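Local coordinates for TPR repeat-containing protein (Cytophaga hutchinsonii, PDB 3U4T), which is of unknown function but, as a tetratricopeptide-repeat protein, probably serves as a helical scaffold for binding other proteins, at residues 24-29 / 40-45; 46-51 / 81-86; 229-232 / 238-241. The protein carries 1 engineered substitution. One frame throughout, in Å; residues are numbered along the deposited sequence.

Contact 1. Residues 24-29 / 40-45; sequences EVFNKL and YNRRAV
F26 carries its CG anti to the carbonyl carbon, while R43 has CG anti to its backbone N (chi1 -162°) and a bend at chi3; the ring is thereby aimed at helix 40-49 and the arginine runs past it the opposite way. The two helices, 19-31 and 40-49, pack in the antiparallel manner of tetratricopeptide repeats, with short-segment axes 10.3 Å apart and an angle of 143° between their directions. F26 CB meets R43 CD at 3.6 Å, and the far end of the ring reaches R42, CZ lying 3.7 Å from R42 CB. An alanine at F26 would keep the CB contact with R43, but removing the ring would probably open a gap against R42 CB and against A10 of helix 6-14. The arginine ends find their polar partners elsewhere: R42 NH1 is hydrogen-bonded to Y38 O, whereas R43 makes salt bridges through NE to D59 and through NH2 to E30. The carboxylates of E30, farther along helix 19-31, and D59, on helix 53-64, probably fix the guanidinium beside N27. N27 is tied through ND2 to I23 O; its amide plane is turned 21° from the guanidinium plane, with OD1 3.6 Å from R43 NH1, without a hydrogen bond.

Contact 2. Residues 46-51 / 81-86; sequences CYYELA and GKILMK
K82 is the first residue of segment 81-86 to meet Y48, the tyrosine that carries the whole contact from helix 40-49. Y48 holds its CG anti to the backbone N (chi1 170°), which sends the ring out towards helix 74-86. The lysine chain crosses it at about a right angle, and its methylenes do the touching: CD lies 3.6 Å from Y48 OH and CB 3.8 Å from Y48 CE1. The ammonium continues past the ring, towards E78 in a long, weak ion pair. One residue on, I83 supplies the apolar part, CG1 resting 3.8 Å from Y48 CD1. One turn on from K82, K86 comes in with a chain bent at chi2 and chi4, CG near Y48 CE1 and NZ curling back towards the hydroxyl; this side chain also touches Y53 of helix 53-64. One water links the hydroxyl, K86 NZ and the main-chain carbonyl of K82. It donates to K82 O at 2.7 Å, accepts from K86 NZ at 3.1 Å, and bonds to Y48 OH at 2.9 Å. Just beyond Y48, a Schellman motif with A51 at positive phi ends the helix. Helices 40-49 and 74-86 are thus joined here by a tyrosine that is apolar along its ring and polar at its hydroxyl: no direct hydrogen bond spans the two segments, and the water does the bridging.

Contact 3. Residues 229-232 / 238-241; sequences YYYT and VKAD
Y231 and K239 make the central interaction, a CH-pi contact in the antiparallel hairpin formed by helices 217-233 and 237-250. K239 CB sits over one face of the phenol, 3.7 Å from the ring centroid and 18° off the ring normal, so the first methylene of the lysine makes the contact. From there the chain bends at chi2 and again at chi4, and travels obliquely along the ring towards the phenol end. On the opposite face lies Y230, its CD2 3.6 Å above the plane of the Y231 ring, which leaves that ring between a neighbour in its own helix and a methylene from the next.

The plain apolar contact is close by. A240 is small enough to let the backbones draw together, with Y231 CA and A240 CA 5.1 Å apart, and A240 CB rests 3.7 Å from both Y231 CB and T232 OG1.

Several polar atoms have their partners outside the two segments. K239 NZ comes within 3.6 Å of Y231 OH without bonding to it; the hydroxyl is hydrogen-bonded to K199 NZ instead. T232 OG1 turns to the carbonyl of A228 in its own helix. K239 N is bonded to D236 OD1.

The pair joins the two helices close to their short connection, near the C-terminal end of the array. Around it, Y229 stacks edge-to-face on W244 farther along helix 237-250, Y230 leans on T193 in a loop, and K199 brings in helix 199-209; there are no strands in the fold.

Contacts 1 and 2 share helix 40-49 and touch each other, N27 ND2 lying 3.6 Å from Y47 OH, whereas contact 3 stands alone on the other side of the chain's centre, its centre about 61 Å from that of contact 1 and about 50 Å from that of contact 2. All three are partly buried, but of four touching residues contact 1 has none exposed, contact 2 one and contact 3 two, so contact 3 is the most surface-lying. Their chemistry differs too: 24-29/40-45 packs F26 against the aliphatic parts of two arginines, R43 being salt-bridged outside the segments; 46-51/81-86 adds a bridging water; 229-232/238-241 sets a lysine methylene over a tyrosine face.

Contact 1. Residues 24-29 / 40-45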
loop_
_atom_site.group_PDB
_atom_site.type_symbol
_atom_site.label_atom_id
_atom_site.label_comp_id
_atom_site.label_asym_id
_atom_site.label_seq_id
_atom_site.Cartn_x
_atom_site.Cartn_y
_atom_site.Cartn_z
ATOM N N GLU A 24 18.850 9.906 -22.261
ATOM C CA GLU A 24 19.663 10.133 -23.451
ATOM C C GLU A 24 20.502 11.411 -23.320
ATOM O O GLU A 24 21.710 11.398 -23.571
ATOM C CB GLU A 24 18.759 10.221 -24.686
ATOM C CG GLU A 24 17.822 9.035 -24.857
ATOM C CD GLU A 24 18.554 7.708 -24.970
ATOM O OE1 GLU A 24 19.273 7.500 -25.972
ATOM O OE2 GLU A 24 18.410 6.871 -24.051
ATOM N N VAL A 25 19.862 12.508 -22.915
ATOM C CA VAL A 25 20.557 13.787 -22.759
ATOM C C VAL A 25 21.531 13.795 -21.579
ATOM O O VAL A 25 22.623 14.368 -21.671
ATOM C CB VAL A 25 19.533 14.979 -22.645
ATOM C CG1 VAL A 25 18.262 14.517 -21.983
ATOM C CG2 VAL A 25 20.139 16.142 -21.869
ATOM N N PHE A 26 21.144 13.161 -20.476
ATOM C CA PHE A 26 22.025 13.106 -19.321
ATOM C C PHE A 26 23.297 12.356 -19.704
ATOM O O PHE A 26 24.388 12.735 -19.284
ATOM C CB PHE A 26 21.340 12.400 -18.135
ATOM C CG PHE A 26 20.333 13.259 -17.392
ATOM C CD1 PHE A 26 20.654 14.554 -17.000
ATOM C CD2 PHE A 26 19.082 12.749 -17.047
ATOM C CE1 PHE A 26 19.751 15.321 -16.279
ATOM C CE2 PHE A 26 18.172 13.509 -16.326
ATOM C CZ PHE A 26 18.507 14.794 -15.942
ATOM N N ASN A 27 23.145 11.302 -20.508
ATOM C CA ASN A 27 24.268 10.469 -20.952
ATOM C C ASN A 27 25.287 11.216 -21.817
ATOM O O ASN A 27 26.485 10.916 -21.782
ATOM C CB ASN A 27 23.742 9.247 -21.713
ATOM C CG ASN A 27 23.467 8.055 -20.803
ATOM O OD1 ASN A 27 24.384 7.327 -20.415
ATOM N ND2 ASN A 27 22.201 7.852 -20.460
ATOM N N LYS A 28 24.815 12.175 -22.605
ATOM C CA LYS A 28 25.724 12.946 -23.441
ATOM C C LYS A 28 26.335 14.000 -22.531
ATOM O O LYS A 28 27.537 14.277 -22.587
ATOM C CB LYS A 28 24.969 13.610 -24.593
ATOM C CG LYS A 28 25.873 14.408 -25.523
ATOM C CD LYS A 28 25.205 14.685 -26.858
ATOM C CE LYS A 28 26.180 15.330 -27.832
ATOM N NZ LYS A 28 25.960 14.852 -29.224
ATOM N N LEU A 29 25.486 14.564 -21.677
ATOM C CA LEU A 29 25.890 15.576 -20.714
ATOM C C LEU A 29 27.089 15.079 -19.902
ATOM O O LEU A 29 28.014 15.845 -19.618
ATOM C CB LEU A 29 24.715 15.889 -19.788
ATOM C CG LEU A 29 24.237 17.340 -19.715
ATOM C CD1 LEU A 29 24.130 17.944 -21.106
ATOM C CD2 LEU A 29 22.899 17.381 -19.009
ATOM N N TYR A 40 22.997 13.153 -12.035
ATOM C CA TYR A 40 23.039 11.797 -11.518
ATOM C C TYR A 40 21.864 11.380 -10.642
ATOM O O TYR A 40 21.359 10.267 -10.794
ATOM C CB TYR A 40 24.372 11.581 -10.795
ATOM C CG TYR A 40 25.552 11.745 -11.733
ATOM C CD1 TYR A 40 25.872 10.752 -12.658
ATOM C CD2 TYR A 40 26.308 12.913 -11.739
ATOM C CE1 TYR A 40 26.916 10.915 -13.572
ATOM C CE2 TYR A 40 27.358 13.093 -12.651
ATOM C CZ TYR A 40 27.657 12.088 -13.563
ATOM O OH TYR A 40 28.702 12.248 -14.455
ATOM N N ASN A 41 21.400 12.240 -9.741
ATOM C CA ASN A 41 20.276 11.823 -8.907
ATOM C C ASN A 41 18.999 11.733 -9.733
ATOM O O ASN A 41 18.093 10.978 -9.397
ATOM C CB ASN A 41 20.080 12.762 -7.705
ATOM C CG ASN A 41 19.698 14.176 -8.107
ATOM O OD1 ASN A 41 20.128 14.682 -9.140
ATOM N ND2 ASN A 41 18.913 14.829 -7.271
ATOM N N ARG A 42 18.939 12.489 -10.823
ATOM C CA ARG A 42 17.771 12.485 -11.694
ATOM C C ARG A 42 17.808 11.280 -12.623
ATOM O O ARG A 42 16.784 10.642 -12.869
ATOM C CB ARG A 42 17.714 13.783 -12.504
ATOM C CG ARG A 42 17.360 15.003 -11.664
ATOM C CD ARG A 42 17.281 16.273 -12.505
ATOM N NE ARG A 42 16.816 17.418 -11.724
ATOM C CZ ARG A 42 17.469 17.950 -10.695
ATOM N NH1 ARG A 42 18.633 17.447 -10.305
ATOM N NH2 ARG A 42 16.951 18.987 -10.052
ATOM N N ARG A 43 18.996 10.961 -13.129
ATOM C CA ARG A 43 19.129 9.823 -14.023
ATOM C C ARG A 43 18.882 8.575 -13.195
ATOM O O ARG A 43 18.298 7.606 -13.670
ATOM C CB ARG A 43 20.528 9.787 -14.646
ATOM C CG ARG A 43 20.632 8.916 -15.899
ATOM C CD ARG A 43 21.946 9.159 -16.643
ATOM N NE ARG A 43 23.102 8.590 -15.954
ATOM C CZ ARG A 43 24.358 8.702 -16.380
ATOM N NH1 ARG A 43 24.634 9.371 -17.496
ATOM N NH2 ARG A 43 25.338 8.122 -15.707
ATOM N N ALA A 44 19.320 8.608 -11.941
ATOM C CA ALA A 44 19.129 7.469 -11.053
ATOM C C ALA A 44 17.636 7.162 -10.946
ATOM O O ALA A 44 17.222 6.014 -11.101
ATOM C CB ALA A 44 19.707 7.770 -9.685
ATOM N N VAL A 45 16.831 8.188 -10.685
ATOM C CA VAL A 45 15.383 8.016 -10.584
ATOM C C VAL A 45 14.814 7.529 -11.918
ATOM O O VAL A 45 13.974 6.631 -11.945
ATOM C CB VAL A 45 14.679 9.327 -10.209
ATOM C CG1 VAL A 45 13.173 9.153 -10.336
ATOM C CG2 VAL A 45 15.041 9.722 -8.792
#

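Contact 2. Residues 46-51 / 81-86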
loop_
_atom_site.group_PDB
_atom_site.type_symbol
_atom_site.label_atom_id
_atom_site.label_comp_id
_atom_site.label_asym_id
_atom_site.label_seq_id
_atom_site.Cartn_x
_atom_site.Cartn_y
_atom_site.Cartn_z
ATOM N N CYS A 46 15.255 8.120 -13.025
ATOM C CA CYS A 46 14.758 7.678 -14.319
ATOM C C CYS A 46 14.975 6.157 -14.418
ATOM O O CYS A 46 14.016 5.390 -14.581
ATOM C CB CYS A 46 15.479 8.423 -15.457
ATOM S SG CYS A 46 15.060 10.219 -15.565
ATOM N N TYR A 47 16.223 5.718 -14.281
ATOM C CA TYR A 47 16.530 4.290 -14.346
ATOM C C TYR A 47 15.667 3.476 -13.373
ATOM O O TYR A 47 15.188 2.388 -13.707
ATOM C CB TYR A 47 18.017 4.049 -14.058
ATOM C CG TYR A 47 18.938 4.301 -15.239
ATOM C CD1 TYR A 47 18.728 3.655 -16.457
ATOM C CD2 TYR A 47 20.040 5.160 -15.130
ATOM C CE1 TYR A 47 19.583 3.849 -17.534
ATOM C CE2 TYR A 47 20.907 5.363 -16.205
ATOM C CZ TYR A 47 20.670 4.701 -17.403
ATOM O OH TYR A 47 21.519 4.888 -18.471
ATOM N N TYR A 48 15.471 4.002 -12.169
ATOM C CA TYR A 48 14.661 3.323 -11.158
ATOM C C TYR A 48 13.210 3.117 -11.613
ATOM O O TYR A 48 12.619 2.063 -11.362
ATOM C CB TYR A 48 14.670 4.127 -9.857
ATOM C CG TYR A 48 13.670 3.643 -8.840
ATOM C CD1 TYR A 48 13.961 2.563 -8.004
ATOM C CD2 TYR A 48 12.419 4.245 -8.734
ATOM C CE1 TYR A 48 13.031 2.099 -7.086
ATOM C CE2 TYR A 48 11.473 3.786 -7.821
ATOM C CZ TYR A 48 11.784 2.713 -7.002
ATOM O OH TYR A 48 10.843 2.250 -6.110
ATOM N N GLU A 49 12.629 4.124 -12.266
ATOM C CA GLU A 49 11.246 4.020 -12.738
ATOM C C GLU A 49 11.166 3.060 -13.931
ATOM O O GLU A 49 10.118 2.477 -14.193
ATOM C CB GLU A 49 10.700 5.401 -13.123
ATOM C CG GLU A 49 10.630 6.422 -11.975
ATOM C CD GLU A 49 9.602 6.076 -10.911
ATOM O OE1 GLU A 49 8.727 5.228 -11.179
ATOM O OE2 GLU A 49 9.658 6.664 -9.810
ATOM N N LEU A 50 12.279 2.904 -14.647
ATOM C CA LEU A 50 12.353 1.989 -15.787
ATOM C C LEU A 50 12.882 0.638 -15.300
ATOM O O LEU A 50 13.342 -0.185 -16.093
ATOM C CB LEU A 50 13.298 2.522 -16.877
ATOM C CG LEU A 50 12.885 3.755 -17.682
ATOM C CD1 LEU A 50 13.890 3.994 -18.810
ATOM C CD2 LEU A 50 11.496 3.545 -18.252
ATOM N N ALA A 51 12.835 0.429 -13.986
ATOM C CA ALA A 51 13.274 -0.822 -13.369
ATOM C C ALA A 51 14.668 -1.350 -13.732
ATOM O O ALA A 51 14.887 -2.557 -13.779
ATOM C CB ALA A 51 12.225 -1.907 -13.619
ATOM N N GLY A 81 17.289 4.565 -0.806
ATOM C CA GLY A 81 16.680 3.429 -0.137
ATOM C C GLY A 81 15.772 2.622 -1.051
ATOM O O GLY A 81 15.800 1.382 -1.033
ATOM N N LYS A 82 14.949 3.299 -1.851
ATOM C CA LYS A 82 14.078 2.567 -2.758
ATOM C C LYS A 82 14.944 1.732 -3.695
ATOM O O LYS A 82 14.609 0.592 -4.011
ATOM C CB LYS A 82 13.215 3.508 -3.596
ATOM C CG LYS A 82 12.093 4.199 -2.858
ATOM C CD LYS A 82 11.226 4.966 -3.851
ATOM C CE LYS A 82 10.213 5.856 -3.158
ATOM N NZ LYS A 82 9.359 5.103 -2.208
ATOM N N ILE A 83 16.061 2.305 -4.140
ATOM C CA ILE A 83 16.964 1.590 -5.039
ATOM C C ILE A 83 17.655 0.428 -4.350
ATOM O O ILE A 83 17.843 -0.620 -4.957
ATOM C CB ILE A 83 18.017 2.538 -5.647
ATOM C CG1 ILE A 83 17.322 3.549 -6.548
ATOM C CG2 ILE A 83 19.015 1.759 -6.470
ATOM C CD1 ILE A 83 18.214 4.685 -6.979
ATOM N N LEU A 84 18.029 0.609 -3.085
ATOM C CA LEU A 84 18.692 -0.460 -2.333
ATOM C C LEU A 84 17.698 -1.571 -2.033
ATOM O O LEU A 84 18.012 -2.757 -2.151
ATOM C CB LEU A 84 19.289 0.077 -1.021
ATOM C CG LEU A 84 20.551 0.942 -1.180
ATOM C CD1 LEU A 84 20.844 1.683 0.104
ATOM C CD2 LEU A 84 21.743 0.066 -1.586
HETATM N N MSE A 85 16.482 -1.205 -1.652
HETATM C CA MSE A 85 15.505 -2.241 -1.368
HETATM C C MSE A 85 15.341 -3.125 -2.611
HETATM O O MSE A 85 15.300 -4.347 -2.499
HETATM C CB MSE A 85 14.166 -1.626 -0.951
HETATM C CG MSE A 85 13.187 -2.638 -0.368
HETATM SE SE MSE A 85 13.808 -3.446 1.264
HETATM C CE MSE A 85 13.196 -2.046 2.491
ATOM N N LYS A 86 15.273 -2.524 -3.796
ATOM C CA LYS A 86 15.126 -3.323 -5.017
ATOM C C LYS A 86 16.319 -4.239 -5.272
ATOM O O LYS A 86 16.178 -5.283 -5.902
ATOM C CB LYS A 86 14.923 -2.425 -6.246
ATOM C CG LYS A 86 13.532 -1.815 -6.379
ATOM C CD LYS A 86 12.486 -2.892 -6.546
ATOM C CE LYS A 86 11.120 -2.309 -6.870
ATOM N NZ LYS A 86 10.565 -1.501 -5.754
HETATM O O HOH W 1 11.914 0.604 -3.925
#

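Contact 3. Residues 229-232 / 238-241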
loop_
_atom_site.group_PDB
_atom_site.type_symbol
_atom_site.label_atom_id
_atom_site.label_comp_id
_atom_site.label_asym_id
_atom_site.label_seq_id
_atom_site.Cartn_x
_atom_site.Cartn_y
_atom_site.Cartn_z
ATOM N N TYR A 229 -23.247 -18.382 4.999
ATOM C CA TYR A 229 -22.915 -19.226 6.144
ATOM C C TYR A 229 -23.653 -18.718 7.376
ATOM O O TYR A 229 -24.176 -19.495 8.162
ATOM C CB TYR A 229 -21.404 -19.227 6.411
ATOM C CG TYR A 229 -20.590 -19.979 5.367
ATOM C CD1 TYR A 229 -20.931 -21.285 4.984
ATOM C CD2 TYR A 229 -19.462 -19.400 4.783
ATOM C CE1 TYR A 229 -20.164 -21.991 4.047
ATOM C CE2 TYR A 229 -18.687 -20.099 3.847
ATOM C CZ TYR A 229 -19.043 -21.393 3.486
ATOM O OH TYR A 229 -18.264 -22.090 2.587
ATOM N N TYR A 230 -23.693 -17.405 7.548
ATOM C CA TYR A 230 -24.384 -16.841 8.690
ATOM C C TYR A 230 -25.815 -17.369 8.712
ATOM O O TYR A 230 -26.329 -17.778 9.754
ATOM C CB TYR A 230 -24.447 -15.320 8.579
ATOM C CG TYR A 230 -25.343 -14.704 9.626
ATOM C CD1 TYR A 230 -24.871 -14.461 10.916
ATOM C CD2 TYR A 230 -26.677 -14.416 9.344
ATOM C CE1 TYR A 230 -25.701 -13.945 11.901
ATOM C CE2 TYR A 230 -27.523 -13.902 10.322
ATOM C CZ TYR A 230 -27.030 -13.666 11.597
ATOM O OH TYR A 230 -27.862 -13.126 12.550
ATOM N N TYR A 231 -26.450 -17.352 7.544
ATOM C CA TYR A 231 -27.826 -17.786 7.428
ATOM C C TYR A 231 -28.033 -19.283 7.481
ATOM O O TYR A 231 -29.111 -19.731 7.855
ATOM C CB TYR A 231 -28.465 -17.200 6.168
ATOM C CG TYR A 231 -28.879 -15.756 6.345
ATOM C CD1 TYR A 231 -29.647 -15.355 7.450
ATOM C CD2 TYR A 231 -28.519 -14.794 5.407
ATOM C CE1 TYR A 231 -30.042 -14.027 7.614
ATOM C CE2 TYR A 231 -28.907 -13.465 5.554
ATOM C CZ TYR A 231 -29.669 -13.086 6.660
ATOM O OH TYR A 231 -30.036 -11.763 6.787
ATOM N N THR A 232 -27.018 -20.054 7.103
ATOM C CA THR A 232 -27.129 -21.502 7.189
ATOM C C THR A 232 -27.085 -21.836 8.681
ATOM O O THR A 232 -27.854 -22.658 9.173
ATOM C CB THR A 232 -25.970 -22.176 6.476
ATOM O OG1 THR A 232 -26.018 -21.817 5.089
ATOM C CG2 THR A 232 -26.060 -23.684 6.612
ATOM N N VAL A 238 -33.864 -19.903 2.852
ATOM C CA VAL A 238 -34.298 -18.875 1.904
ATOM C C VAL A 238 -33.216 -17.833 1.608
ATOM O O VAL A 238 -32.810 -17.655 0.461
ATOM C CB VAL A 238 -35.557 -18.140 2.418
ATOM C CG1 VAL A 238 -35.875 -16.957 1.516
ATOM C CG2 VAL A 238 -36.733 -19.103 2.474
ATOM N N LYS A 239 -32.767 -17.132 2.641
ATOM C CA LYS A 239 -31.746 -16.119 2.462
ATOM C C LYS A 239 -30.390 -16.702 2.079
ATOM O O LYS A 239 -29.703 -16.159 1.214
ATOM C CB LYS A 239 -31.605 -15.279 3.735
ATOM C CG LYS A 239 -32.564 -14.094 3.816
ATOM C CD LYS A 239 -33.442 -14.171 5.051
ATOM C CE LYS A 239 -34.241 -12.893 5.243
ATOM N NZ LYS A 239 -33.341 -11.716 5.443
ATOM N N ALA A 240 -30.009 -17.809 2.712
ATOM C CA ALA A 240 -28.716 -18.429 2.435
ATOM C C ALA A 240 -28.591 -18.831 0.975
ATOM O O ALA A 240 -27.544 -18.641 0.356
ATOM C CB ALA A 240 -28.502 -19.638 3.329
ATOM N N ASP A 241 -29.659 -19.381 0.416
ATOM C CA ASP A 241 -29.625 -19.780 -0.979
ATOM C C ASP A 241 -29.466 -18.565 -1.889
ATOM O O ASP A 241 -28.747 -18.607 -2.895
ATOM C CB ASP A 241 -30.894 -20.549 -1.338
ATOM C CG ASP A 241 -30.905 -21.947 -0.760
ATOM O OD1 ASP A 241 -29.833 -22.411 -0.300
ATOM O OD2 ASP A 241 -31.980 -22.582 -0.773
#